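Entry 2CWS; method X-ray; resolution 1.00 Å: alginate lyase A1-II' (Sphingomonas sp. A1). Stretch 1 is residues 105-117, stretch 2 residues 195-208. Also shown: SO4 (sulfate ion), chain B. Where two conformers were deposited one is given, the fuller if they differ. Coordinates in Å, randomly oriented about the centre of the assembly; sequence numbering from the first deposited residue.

Stretch 1, residues 105-117: KIIVAQIHGIMDD
Stretch 2, residues 195-208: NLKYYFKAGNYVQD

How do the two backbones run? They are antiparallel: the strand around Ile111 lies against that around Tyr199 at 175°, axes 4.5 Å apart, and after the turn at Gly203 the part around Tyr205 stays antiparallel to it at 157°. Paired hydrogen bonds set the register: Ile114 N to Lys197 O and Lys197 N to Ile114 O (both 2.8 Å), His112 N to Tyr199 O (2.8 Å) and Tyr199 N to His112 O (3.0 Å), Gln110 N to Lys201 O and Lys201 N to Gln110 O (both 2.9 Å). Between them Ile111 faces Phe200 and Gly113 faces Tyr198 (CA to CA 4.6 and 4.5 Å); past Gln110, Ala109 faces Ala202 (CA to CA 4.1 Å).

What happens at the corner? The register slips by one at a bulge, where Val108 has phi/psi -112/-9. Gly203 sits at 157/-122, where a CB would jam against the preceding carbonyl O, so these angles call for glycine. Gly203 N still reaches Val108 O (3.1 Å), and a water donates to both Val108 O (2.9 Å) and Gly203 O (2.8 Å). Beyond it, Ile107 N to Tyr205 O (2.8 Å) and Tyr205 N to Ile107 O (2.9 Å) restore the ladder, which ends with Gln207 N to Lys105 O (3.0 Å).

How do side chains meet on the face of Gln110, His112 and Ile114? Tyr199, chi1 p (59°) and chi2 -94°, lays its ring beneath His112: His112 CB sits over one face, 3.8 Å from the ring centroid, while Ile114 CB meets the edge, 3.9 Å from Tyr199 CE1. His112 is t (-154°) with chi2 -70°; its ring is nearly parallel to that of Tyr199 but slid aside, and ND1 donates to Gly113 O (2.7 Å). Ile114, t,t, sets CG2 3.9 Å from Lys197 CB. Lys201 (m,t,p,t) brings its CD to 3.7 Å from Gln110 NE2. Ile107 (m,t) places CD1 3.9 Å from Tyr205 CD2 and 3.7 Å from Gln207 CD; Gln207, m,m with chi3 -66°, folds back so that NE2 donates to Tyr205 O (3.0 Å).

What gathers the sulfate on this face? His112 NE2 donates to sulfate O2 (2.6 Å), nearly straight, and Tyr205 OH, on a t side chain with chi2 28°, donates to O3 (2.7 Å). Gln110 (m,t, chi3 52°) adds a weak bond from NE2 to O1 (3.4 Å).

What fills the face of Ile111? Its m,t rotamer sets CG1 3.5 Å from Phe200 CE2 (Phe200 m, chi2 115°) and CG2 3.8 Å from Tyr198 CB (Tyr198 m, chi2 -84°). Gly113 CA comes within 3.9 Å of Tyr198 CD1. Further along, Met115 (m,m,m) curls back until SD is a tight 3.1 Å from CD2 of Leu196 (m,t); both residues have a second conformer.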

ATOM      1  N   LYS A 105       6.976  13.366   0.455  1.00  4.02           N
ATOM      2  CA  LYS A 105       6.156  12.345   1.145  1.00  3.72           C
ATOM      3  C   LYS A 105       5.453  11.463   0.122  1.00  3.84           C
ATOM      4  O   LYS A 105       4.789  11.946  -0.790  1.00  4.26           O
ATOM      5  CB  LYS A 105       5.140  13.028   2.050  1.00  4.76           C
ATOM      6  CG  LYS A 105       4.282  12.056   2.840  1.00  5.26           C
ATOM      7  CD  LYS A 105       3.146  12.694   3.584  1.00  7.10           C
ATOM      8  CE  LYS A 105       3.636  13.608   4.695  1.00  8.76           C
ATOM      9  NZ  LYS A 105       2.490  14.247   5.460  1.00  8.38           N
ATOM     10  N   ILE A 106       5.570  10.124   0.338  1.00  3.76           N
ATOM     11  CA  ILE A 106       4.757   9.158  -0.395  1.00  3.37           C
ATOM     12  C   ILE A 106       4.315   8.090   0.601  1.00  3.42           C
ATOM     13  O   ILE A 106       4.832   7.979   1.694  1.00  4.16           O
ATOM     14  CB  ILE A 106       5.482   8.492  -1.589  1.00  3.63           C
ATOM     15  CG1 ILE A 106       6.623   7.561  -1.126  1.00  4.25           C
ATOM     16  CG2 ILE A 106       5.963   9.537  -2.565  1.00  4.22           C
ATOM     17  CD1 ILE A 106       7.229   6.756  -2.298  1.00  5.05           C
ATOM     18  N   ILE A 107       3.281   7.333   0.184  1.00  3.42           N
ATOM     19  CA  ILE A 107       2.801   6.162   0.928  1.00  3.37           C
ATOM     20  C   ILE A 107       3.220   4.941   0.128  1.00  2.99           C
ATOM     21  O   ILE A 107       2.939   4.844  -1.078  1.00  4.06           O
ATOM     22  CB  ILE A 107       1.283   6.249   1.184  1.00  3.80           C
ATOM     23  CG1 ILE A 107       1.008   7.300   2.241  1.00  4.55           C
ATOM     24  CG2 ILE A 107       0.703   4.874   1.551  1.00  4.41           C
ATOM     25  CD1 ILE A 107      -0.461   7.661   2.408  1.00  5.41           C
ATOM     26  N   VAL A 108       3.866   3.974   0.805  1.00  3.47           N
ATOM     27  CA  VAL A 108       4.448   2.807   0.136  1.00  3.24           C
ATOM     28  C   VAL A 108       3.733   1.514   0.468  1.00  3.11           C
ATOM     29  O   VAL A 108       4.014   0.498  -0.187  1.00  3.81           O
ATOM     30  CB  VAL A 108       5.974   2.680   0.398  1.00  3.83           C
ATOM     31  CG1 VAL A 108       6.719   3.857  -0.212  1.00  5.28           C
ATOM     32  CG2 VAL A 108       6.237   2.543   1.896  1.00  5.71           C
ATOM     33  N   ALA A 109       2.814   1.506   1.418  1.00  3.09           N
ATOM     34  CA  ALA A 109       2.016   0.335   1.711  1.00  3.08           C
ATOM     35  C   ALA A 109       0.806   0.759   2.509  1.00  2.96           C
ATOM     36  O   ALA A 109       0.820   1.811   3.178  1.00  3.60           O
ATOM     37  CB  ALA A 109       2.825  -0.708   2.501  1.00  4.37           C
ATOM     38  N   GLN A 110      -0.241  -0.050   2.441  1.00  3.25           N
ATOM     39  CA  GLN A 110      -1.463   0.230   3.222  1.00  3.23           C
ATOM     40  C   GLN A 110      -2.126  -1.070   3.635  1.00  3.33           C
ATOM     41  O   GLN A 110      -1.977  -2.121   3.005  1.00  3.36           O
ATOM     42  CB  GLN A 110      -2.541   1.036   2.433  1.00  3.50           C
ATOM     43  CG  GLN A 110      -1.990   2.242   1.704  1.00  4.28           C
ATOM     44  CD  GLN A 110      -3.110   3.118   1.208  1.00  4.50           C
ATOM     45  OE1 GLN A 110      -4.006   3.487   1.995  1.00  6.40           O
ATOM     46  NE2 GLN A 110      -3.062   3.472  -0.067  1.00  4.83           N
ATOM     47  N   ILE A 111      -2.965  -0.939   4.674  1.00  3.28           N
ATOM     48  CA  ILE A 111      -4.157  -1.773   4.819  1.00  3.86           C
ATOM     49  C   ILE A 111      -5.322  -0.809   4.601  1.00  4.18           C
ATOM     50  O   ILE A 111      -5.407   0.179   5.339  1.00  4.61           O
ATOM     51  CB  ILE A 111      -4.289  -2.469   6.188  0.89  4.39           C
ATOM     52  CG1 ILE A 111      -3.146  -3.439   6.426  0.89  5.30           C
ATOM     53  CG2 ILE A 111      -5.650  -3.168   6.245  0.89  5.66           C
ATOM     54  CD1 ILE A 111      -3.229  -4.055   7.814  0.89  5.92           C
ATOM     55  N   HIS A 112      -6.204  -1.125   3.654  1.00  4.30           N
ATOM     56  CA  HIS A 112      -7.319  -0.252   3.400  1.00  4.54           C
ATOM     57  C   HIS A 112      -8.626  -0.927   3.808  1.00  4.70           C
ATOM     58  O   HIS A 112      -8.828  -2.138   3.518  1.00  5.12           O
ATOM     59  CB  HIS A 112      -7.341   0.057   1.883  1.00  5.75           C
ATOM     60  CG  HIS A 112      -7.991   1.364   1.603  1.00  5.70           C
ATOM     61  ND1 HIS A 112      -9.339   1.624   1.744  1.00  6.50           N
ATOM     62  CD2 HIS A 112      -7.426   2.518   1.207  1.00  7.01           C
ATOM     63  CE1 HIS A 112      -9.577   2.888   1.415  1.00  8.31           C
ATOM     64  NE2 HIS A 112      -8.425   3.481   1.070  1.00  8.79           N
ATOM     65  N   GLY A 113      -9.504  -0.170   4.483  1.00  5.05           N
ATOM     66  CA  GLY A 113     -10.825  -0.670   4.729  1.00  4.84           C
ATOM     67  C   GLY A 113     -11.704  -0.633   3.499  1.00  4.71           C
ATOM     68  O   GLY A 113     -11.475   0.114   2.552  1.00  6.03           O
ATOM     69  N   ILE A 114     -12.775  -1.437   3.567  1.00  4.95           N
ATOM     70  CA  ILE A 114     -13.779  -1.449   2.481  1.00  5.59           C
ATOM     71  C   ILE A 114     -15.062  -1.982   3.115  1.00  5.62           C
ATOM     72  O   ILE A 114     -15.019  -2.803   4.052  1.00  6.40           O
ATOM     73  CB  ILE A 114     -13.306  -2.332   1.304  1.00  5.59           C
ATOM     74  CG1 ILE A 114     -14.272  -2.235   0.090  1.00  6.35           C
ATOM     75  CG2 ILE A 114     -13.047  -3.769   1.724  1.00  6.45           C
ATOM     76  CD1 ILE A 114     -13.633  -2.840  -1.154  1.00  7.15           C
ATOM     77  N   MET A 115     -16.192  -1.502   2.630  1.00  6.59           N
ATOM     78  CA  MET A 115     -17.468  -2.078   3.151  1.00  7.90           C
ATOM     79  C   MET A 115     -17.661  -3.463   2.615  1.00  8.56           C
ATOM     80  O   MET A 115     -17.100  -3.863   1.608  1.00  8.03           O
ATOM     81  CB  MET A 115     -18.650  -1.199   2.766  0.55 11.53           C
ATOM     82  CG  MET A 115     -18.535   0.278   3.040  0.55 13.77           C
ATOM     83  SD  MET A 115     -18.367   0.584   4.821  0.55 16.70           S
ATOM     84  CE  MET A 115     -20.006   0.120   5.356  0.55 17.57           C
ATOM     85  N   ASP A 116     -18.556  -4.213   3.296  1.00 10.06           N
ATOM     86  CA  ASP A 116     -18.897  -5.546   2.808  1.00 11.25           C
ATOM     87  C   ASP A 116     -19.359  -5.539   1.357  1.00 11.38           C
ATOM     88  O   ASP A 116     -19.066  -6.435   0.609  1.00 14.35           O
ATOM     89  CB  ASP A 116     -20.009  -6.095   3.683  1.00 14.06           C
ATOM     90  CG  ASP A 116     -20.010  -7.594   3.851  1.00 18.27           C
ATOM     91  OD1 ASP A 116     -18.976  -8.242   3.632  1.00 22.50           O
ATOM     92  OD2 ASP A 116     -21.073  -8.106   4.266  1.00 31.96           O
ATOM     93  N   ASP A 117     -20.090  -4.504   0.971  1.00 12.02           N
ATOM     94  CA  ASP A 117     -20.640  -4.469  -0.390  1.00 13.25           C
ATOM     95  C   ASP A 117     -19.646  -3.877  -1.371  1.00 12.58           C
ATOM     96  O   ASP A 117     -19.995  -3.668  -2.532  1.00 14.49           O
ATOM     97  CB  ASP A 117     -21.942  -3.659  -0.423  1.00 16.07           C
ATOM     98  CG  ASP A 117     -21.809  -2.179  -0.169  1.00 16.66           C
ATOM     99  OD1 ASP A 117     -20.674  -1.697   0.041  1.00 14.39           O
ATOM    100  OD2 ASP A 117     -22.889  -1.488  -0.183  1.00 24.22           O
ATOM    101  N   ASN A 195     -17.169  -3.898  11.385  1.00  7.01           N
ATOM    102  CA  ASN A 195     -18.158  -3.793  10.288  1.00  8.72           C
ATOM    103  C   ASN A 195     -17.531  -3.403   8.965  1.00  8.22           C
ATOM    104  O   ASN A 195     -18.259  -3.070   8.019  1.00 12.65           O
ATOM    105  CB  ASN A 195     -19.205  -2.731  10.668  1.00  9.59           C
ATOM    106  CG  ASN A 195     -20.027  -3.196  11.884  1.00 11.42           C
ATOM    107  OD1 ASN A 195     -20.333  -4.387  11.986  1.00 14.43           O
ATOM    108  ND2 ASN A 195     -20.332  -2.245  12.762  1.00 16.01           N
ATOM    109  N   LEU A 196     -16.197  -3.511   8.886  1.00  7.59           N
ATOM    110  CA  LEU A 196     -15.472  -3.297   7.640  1.00  6.62           C
ATOM    111  C   LEU A 196     -14.676  -4.553   7.333  1.00  6.55           C
ATOM    112  O   LEU A 196     -14.334  -5.336   8.209  1.00  8.13           O
ATOM    113  CB  LEU A 196     -14.558  -2.081   7.760  0.72  6.67           C
ATOM    114  CG  LEU A 196     -15.295  -0.781   8.001  0.72  8.58           C
ATOM    115  CD1 LEU A 196     -14.242   0.329   8.146  0.72  8.55           C
ATOM    116  CD2 LEU A 196     -16.252  -0.428   6.865  0.72  8.33           C
ATOM    117  N   LYS A 197     -14.335  -4.687   6.041  1.00  5.60           N
ATOM    118  CA  LYS A 197     -13.342  -5.650   5.575  1.00  5.57           C
ATOM    119  C   LYS A 197     -12.129  -4.874   5.116  1.00  4.88           C
ATOM    120  O   LYS A 197     -12.085  -3.632   5.189  1.00  5.33           O
ATOM    121  CB  LYS A 197     -13.921  -6.474   4.428  0.70  6.24           C
ATOM    122  CG  LYS A 197     -15.288  -7.064   4.825  0.70  8.64           C
ATOM    123  CD  LYS A 197     -15.163  -8.189   5.827  0.70  9.57           C
ATOM    124  CE  LYS A 197     -14.578  -9.459   5.267  0.70 13.08           C
ATOM    125  NZ  LYS A 197     -15.428 -10.321   4.374  0.70 12.61           N
ATOM    126  N   TYR A 198     -11.086  -5.597   4.679  1.00  4.50           N
ATOM    127  CA  TYR A 198      -9.760  -5.014   4.477  1.00  4.40           C
ATOM    128  C   TYR A 198      -9.054  -5.660   3.313  1.00  3.90           C
ATOM    129  O   TYR A 198      -9.307  -6.829   2.961  1.00  4.09           O
ATOM    130  CB  TYR A 198      -8.823  -5.234   5.745  1.00  4.99           C
ATOM    131  CG  TYR A 198      -9.521  -4.701   6.989  1.00  4.63           C
ATOM    132  CD1 TYR A 198      -9.420  -3.329   7.282  1.00  4.77           C
ATOM    133  CD2 TYR A 198     -10.336  -5.499   7.781  1.00  4.68           C
ATOM    134  CE1 TYR A 198     -10.082  -2.804   8.390  1.00  5.59           C
ATOM    135  CE2 TYR A 198     -11.029  -4.987   8.851  1.00  5.57           C
ATOM    136  CZ  TYR A 198     -10.915  -3.652   9.160  1.00  5.26           C
ATOM    137  OH  TYR A 198     -11.567  -3.082  10.214  1.00  6.54           O
ATOM    138  N   TYR A 199      -8.132  -4.921   2.719  1.00  4.07           N
ATOM    139  CA  TYR A 199      -7.221  -5.453   1.722  1.00  3.95           C
ATOM    140  C   TYR A 199      -5.891  -4.705   1.840  1.00  3.36           C
ATOM    141  O   TYR A 199      -5.831  -3.531   2.253  1.00  4.12           O
ATOM    142  CB  TYR A 199      -7.797  -5.340   0.303  1.00  4.87           C
ATOM    143  CG  TYR A 199      -8.139  -3.955  -0.153  1.00  4.49           C
ATOM    144  CD1 TYR A 199      -9.440  -3.473   0.006  1.00  5.36           C
ATOM    145  CD2 TYR A 199      -7.217  -3.098  -0.724  1.00  4.74           C
ATOM    146  CE1 TYR A 199      -9.801  -2.210  -0.396  1.00  5.92           C
ATOM    147  CE2 TYR A 199      -7.543  -1.833  -1.122  1.00  5.06           C
ATOM    148  CZ  TYR A 199      -8.843  -1.360  -0.947  1.00  5.34           C
ATOM    149  OH  TYR A 199      -9.157  -0.095  -1.366  1.00  6.69           O
ATOM    150  N   PHE A 200      -4.814  -5.404   1.479  1.00  3.33           N
ATOM    151  CA  PHE A 200      -3.495  -4.791   1.456  1.00  3.12           C
ATOM    152  C   PHE A 200      -3.289  -3.979   0.185  1.00  3.23           C
ATOM    153  O   PHE A 200      -3.895  -4.250  -0.868  1.00  3.62           O
ATOM    154  CB  PHE A 200      -2.411  -5.857   1.549  1.00  4.02           C
ATOM    155  CG  PHE A 200      -2.285  -6.532   2.907  1.00  3.76           C
ATOM    156  CD1 PHE A 200      -2.545  -7.874   3.098  1.00  3.97           C
ATOM    157  CD2 PHE A 200      -1.862  -5.766   3.994  1.00  3.99           C
ATOM    158  CE1 PHE A 200      -2.374  -8.460   4.330  1.00  4.58           C
ATOM    159  CE2 PHE A 200      -1.688  -6.385   5.238  1.00  4.49           C
ATOM    160  CZ  PHE A 200      -1.939  -7.708   5.422  1.00  4.62           C
ATOM    161  N   LYS A 201      -2.356  -3.005   0.261  1.00  3.30           N
ATOM    162  CA  LYS A 201      -1.873  -2.291  -0.908  1.00  3.33           C
ATOM    163  C   LYS A 201      -0.372  -2.113  -0.765  1.00  3.17           C
ATOM    164  O   LYS A 201       0.148  -2.028   0.371  1.00  3.49           O
ATOM    165  CB  LYS A 201      -2.503  -0.878  -1.054  1.00  3.72           C
ATOM    166  CG  LYS A 201      -4.018  -0.874  -0.968  1.00  3.76           C
ATOM    167  CD  LYS A 201      -4.619   0.414  -1.533  1.00  3.88           C
ATOM    168  CE  LYS A 201      -4.794   0.294  -3.055  1.00  4.39           C
ATOM    169  NZ  LYS A 201      -5.128   1.618  -3.645  1.00  4.83           N
ATOM    170  N   ALA A 202       0.327  -1.991  -1.891  1.00  3.44           N
ATOM    171  CA  ALA A 202       1.776  -1.734  -1.860  1.00  3.32           C
ATOM    172  C   ALA A 202       2.159  -1.083  -3.169  1.00  3.11           C
ATOM    173  O   ALA A 202       1.751  -1.543  -4.246  1.00  3.71           O
ATOM    174  CB  ALA A 202       2.555  -3.039  -1.695  1.00  4.87           C
ATOM    175  N   GLY A 203       2.991  -0.032  -3.078  1.00  3.30           N
ATOM    176  CA  GLY A 203       3.491   0.592  -4.298  1.00  3.96           C
ATOM    177  C   GLY A 203       3.903   2.025  -4.026  1.00  3.15           C
ATOM    178  O   GLY A 203       4.771   2.247  -3.149  1.00  3.78           O
ATOM    179  N   ASN A 204       3.299   2.974  -4.759  1.00  3.49           N
ATOM    180  CA  ASN A 204       3.795   4.368  -4.737  1.00  3.36           C
ATOM    181  C   ASN A 204       2.572   5.262  -4.844  1.00  3.31           C
ATOM    182  O   ASN A 204       2.076   5.551  -5.927  1.00  4.16           O
ATOM    183  CB  ASN A 204       4.739   4.569  -5.904  1.00  3.81           C
ATOM    184  CG  ASN A 204       5.294   5.958  -6.043  1.00  4.17           C
ATOM    185  OD1 ASN A 204       5.986   6.201  -7.106  1.00  6.51           O
ATOM    186  ND2 ASN A 204       5.025   6.837  -5.155  1.00  3.42           N
ATOM    187  N   TYR A 205       2.102   5.774  -3.690  1.00  3.50           N
ATOM    188  CA  TYR A 205       0.919   6.616  -3.617  1.00  3.48           C
ATOM    189  C   TYR A 205       1.470   8.002  -3.240  1.00  3.25           C
ATOM    190  O   TYR A 205       1.904   8.228  -2.104  1.00  3.69           O
ATOM    191  CB  TYR A 205      -0.027   6.035  -2.595  1.00  4.15           C
ATOM    192  CG  TYR A 205      -1.305   6.825  -2.323  1.00  3.55           C
ATOM    193  CD1 TYR A 205      -1.904   7.641  -3.270  1.00  4.34           C
ATOM    194  CD2 TYR A 205      -1.909   6.658  -1.085  1.00  4.52           C
ATOM    195  CE1 TYR A 205      -3.093   8.295  -2.978  1.00  5.40           C
ATOM    196  CE2 TYR A 205      -3.093   7.305  -0.774  1.00  5.38           C
ATOM    197  CZ  TYR A 205      -3.658   8.155  -1.721  1.00  5.51           C
ATOM    198  OH  TYR A 205      -4.845   8.794  -1.469  1.00  7.30           O
ATOM    199  N   VAL A 206       1.507   8.894  -4.210  1.00  3.85           N
ATOM    200  CA  VAL A 206       2.341  10.097  -4.089  1.00  3.88           C
ATOM    201  C   VAL A 206       1.609  11.217  -3.363  1.00  3.71           C
ATOM    202  O   VAL A 206       0.594  11.689  -3.853  1.00  4.32           O
ATOM    203  CB  VAL A 206       2.712  10.575  -5.512  1.00  4.52           C
ATOM    204  CG1 VAL A 206       3.691  11.759  -5.421  1.00  5.41           C
ATOM    205  CG2 VAL A 206       3.323   9.441  -6.351  1.00  5.33           C
ATOM    206  N   GLN A 207       2.158  11.636  -2.199  1.00  3.88           N
ATOM    207  CA  GLN A 207       1.452  12.665  -1.419  1.00  3.91           C
ATOM    208  C   GLN A 207       1.897  14.062  -1.827  1.00  4.03           C
ATOM    209  O   GLN A 207       2.413  14.864  -1.072  1.00  4.57           O
ATOM    210  CB  GLN A 207       1.623  12.443   0.112  1.00  4.68           C
ATOM    211  CG  GLN A 207       1.258  10.989   0.503  1.00  5.01           C
ATOM    212  CD  GLN A 207      -0.170  10.658   0.212  1.00  4.46           C
ATOM    213  OE1 GLN A 207      -1.133  11.184   0.786  1.00  6.85           O
ATOM    214  NE2 GLN A 207      -0.378   9.728  -0.755  1.00  4.62           N
ATOM    215  N   ASP A 208       1.681  14.326  -3.104  1.00  4.34           N
ATOM    216  CA  ASP A 208       1.951  15.623  -3.761  1.00  4.52           C
ATOM    217  C   ASP A 208       1.129  15.596  -5.034  1.00  4.60           C
ATOM    218  O   ASP A 208       1.294  14.694  -5.840  1.00  5.35           O
ATOM    219  CB  ASP A 208       3.425  15.773  -4.064  1.00  4.66           C
ATOM    220  CG  ASP A 208       3.858  17.110  -4.622  1.00  4.05           C
ATOM    221  OD1 ASP A 208       5.032  17.515  -4.356  1.00  4.21           O
ATOM    222  OD2 ASP A 208       3.025  17.746  -5.293  1.00  5.16           O
TER
HETATM  223  S   SO4 B 401      -6.918   6.269  -0.498  0.66  5.94           S
HETATM  224  O1  SO4 B 401      -5.980   5.033  -0.796  0.66  4.68           O
HETATM  225  O2  SO4 B 401      -8.100   5.888   0.244  0.66  7.26           O
HETATM  226  O3  SO4 B 401      -6.227   7.228   0.279  0.66  5.91           O
HETATM  227  O4  SO4 B 401      -7.346   6.856  -1.763  0.66  7.40           O
HETATM  228  O   HOH W   1       6.156   0.093  -2.049  1.00  3.87           O
HETATM  229  O   HOH W   2     -19.571  -3.009   5.693  1.00 13.26           O